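Local coordinates for protein glutamate racemase (Campylobacter jejuni, PDB 3UHF) that belongs to the Asp/Glu/hydantoin racemase family and holds D-glutamic acid in a buried pocket between two alpha/beta domains, at residues A93-S98 with I201-H206. Residues are numbered along the deposited sequence; the frame is centred on the assembly and turned at random.
With DGL (D-glutamic acid), chain C.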
loop_
_atom_site.group_PDB
_atom_site.type_symbol
_atom_site.label_atom_id
_atom_site.label_comp_id
_atom_site.label_asym_id
_atom_site.label_seq_id
_atom_site.Cartn_x
_atom_site.Cartn_y
_atom_site.Cartn_z
ATOM N N ALA A 93 1.235 -5.066 0.092
ATOM C CA ALA A 93 1.009 -3.697 0.558
ATOM C C ALA A 93 1.531 -2.691 -0.456
ATOM O O ALA A 93 1.052 -1.567 -0.538
ATOM C CB ALA A 93 1.701 -3.473 1.921
ATOM N N CYS A 94 2.532 -3.113 -1.215
ATOM C CA CYS A 94 3.270 -2.232 -2.114
ATOM C C CYS A 94 2.454 -1.919 -3.366
ATOM O O CYS A 94 2.027 -2.833 -4.063
ATOM C CB CYS A 94 4.572 -2.919 -2.509
ATOM S SG CYS A 94 5.643 -1.919 -3.565
ATOM N N ASN A 95 2.245 -0.635 -3.651
ATOM C CA ASN A 95 1.494 -0.248 -4.834
ATOM C C ASN A 95 2.282 -0.566 -6.092
ATOM O O ASN A 95 1.700 -0.887 -7.126
ATOM C CB ASN A 95 1.142 1.242 -4.801
ATOM C CG ASN A 95 0.301 1.613 -3.585
ATOM O OD1 ASN A 95 0.812 1.697 -2.471
ATOM N ND2 ASN A 95 -0.996 1.835 -3.801
ATOM N N THR A 96 3.608 -0.466 -6.004
ATOM C CA THR A 96 4.453 -0.735 -7.162
ATOM C C THR A 96 4.408 -2.216 -7.510
ATOM O O THR A 96 4.175 -2.586 -8.667
ATOM C CB THR A 96 5.911 -0.266 -6.931
ATOM O OG1 THR A 96 5.929 1.159 -6.753
ATOM C CG2 THR A 96 6.780 -0.637 -8.127
ATOM N N ALA A 97 4.600 -3.067 -6.501
ATOM C CA ALA A 97 4.452 -4.504 -6.697
ATOM C C ALA A 97 3.043 -4.857 -7.183
ATOM O O ALA A 97 2.867 -5.750 -8.027
ATOM C CB ALA A 97 4.772 -5.255 -5.409
ATOM N N SER A 98 2.043 -4.165 -6.650
ATOM C CA SER A 98 0.653 -4.451 -7.023
ATOM C C SER A 98 0.406 -4.133 -8.497
ATOM O O SER A 98 -0.447 -4.755 -9.144
ATOM C CB SER A 98 -0.340 -3.670 -6.141
ATOM O OG SER A 98 -0.340 -4.137 -4.797
ATOM N N ILE A 201 -5.741 9.941 -4.625
ATOM C CA ILE A 201 -5.408 8.577 -4.259
ATOM C C ILE A 201 -3.949 8.521 -3.806
ATOM O O ILE A 201 -3.028 8.826 -4.577
ATOM C CB ILE A 201 -5.639 7.566 -5.397
ATOM C CG1 ILE A 201 -7.086 7.668 -5.920
ATOM C CG2 ILE A 201 -5.390 6.165 -4.866
ATOM C CD1 ILE A 201 -7.434 6.638 -7.003
ATOM N N LEU A 202 -3.739 8.140 -2.551
ATOM C CA LEU A 202 -2.382 8.000 -2.031
ATOM C C LEU A 202 -1.844 6.644 -2.476
ATOM O O LEU A 202 -1.796 5.686 -1.688
ATOM C CB LEU A 202 -2.397 8.098 -0.508
ATOM C CG LEU A 202 -3.000 9.391 0.053
ATOM C CD1 LEU A 202 -3.026 9.347 1.566
ATOM C CD2 LEU A 202 -2.212 10.615 -0.420
ATOM N N ALA A 203 -1.473 6.559 -3.751
ATOM C CA ALA A 203 -1.175 5.275 -4.372
ATOM C C ALA A 203 0.276 4.865 -4.163
ATOM O O ALA A 203 0.956 4.432 -5.105
ATOM C CB ALA A 203 -1.510 5.328 -5.875
ATOM N N CYS A 204 0.737 4.976 -2.919
ATOM C CA CYS A 204 2.106 4.601 -2.558
ATOM C C CYS A 204 2.139 4.414 -1.044
ATOM O O CYS A 204 1.540 5.208 -0.302
ATOM C CB CYS A 204 3.080 5.694 -2.979
ATOM S SG CYS A 204 4.812 5.418 -2.470
ATOM N N THR A 205 2.816 3.363 -0.590
ATOM C CA THR A 205 2.822 3.008 0.829
ATOM C C THR A 205 3.290 4.166 1.720
ATOM O O THR A 205 2.855 4.292 2.862
ATOM C CB THR A 205 3.751 1.805 1.105
ATOM O OG1 THR A 205 5.042 2.060 0.533
ATOM C CG2 THR A 205 3.175 0.527 0.515
ATOM N N HIS A 206 4.182 5.005 1.194
ATOM C CA HIS A 206 4.788 6.051 2.012
ATOM C C HIS A 206 3.888 7.257 2.188
ATOM O O HIS A 206 4.091 8.067 3.096
ATOM C CB HIS A 206 6.115 6.531 1.389
ATOM C CG HIS A 206 7.212 5.513 1.436
ATOM N ND1 HIS A 206 7.054 4.225 0.976
ATOM C CD2 HIS A 206 8.500 5.610 1.857
ATOM C CE1 HIS A 206 8.190 3.562 1.129
ATOM N NE2 HIS A 206 9.081 4.379 1.665
HETATM N N DGL C . 6.344 0.511 -1.588
HETATM C CA DGL C . 6.420 1.370 -2.774
HETATM C C DGL C . 5.022 1.698 -3.275
HETATM O O DGL C . 4.037 1.590 -2.531
HETATM C CB DGL C . 7.157 2.671 -2.461
HETATM C CG DGL C . 8.649 2.472 -2.201
HETATM C CD DGL C . 9.329 1.855 -3.405
HETATM O OE1 DGL C . 9.639 0.643 -3.360
HETATM O OE2 DGL C . 9.514 2.574 -4.410
HETATM O OXT DGL C . 4.866 2.110 -4.417
#
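Turned to a chi1 of 51°, T205 sets OG1 between its backbone N and carbonyl carbon, while CG2, anti to that carbon, is sent to A93, where it lies 3.2 Å from A93 O. N95 is rotated with CG beside its own N (chi1 -60°), which lays the amide along the backbone of A203 and C204. Such a meeting illustrates how racemases of this family build one pocket from two alpha/beta domains: residues 93-98 follow strand 89-92 of a five-stranded parallel sheet, residues 201-206 carry strand 199-202 of a four-stranded one into the following loop, and D-glutamic acid sits where they converge.

The ligand itself bridges the two segments. Its carboxylate oxygen O takes a hydrogen bond from T205 N at 2.9 Å, nearly straight at 170°, and a second from N95 N at 3.1 Å. The other oxygen, OXT, is gripped by T96 OG1 at 2.7 Å, with a weak bond from T96 N at the opening of helix 95-100. The ligand's N, in turn, donates to T205 OG1 at 2.9 Å, so one threonine meets both ends of the amino-acid head group.

Two cysteine sulfurs approach the ligand from opposite flanks. C94 SG comes within 3.5 Å of its CA, whereas C204 SG rests 3.6 Å from its CB. C94 is also the N-cap of the helix, its SG accepting from A97 N. T140, itself a pocket residue, and T143 both hydrogen-bond to T96 OG1, and E174 bonds to H206 NE2, consistent with fixing how these side chains are turned. The other ring nitrogen, H206 ND1, shares a hydrogen bond with T205 OG1 over 3.0 Å.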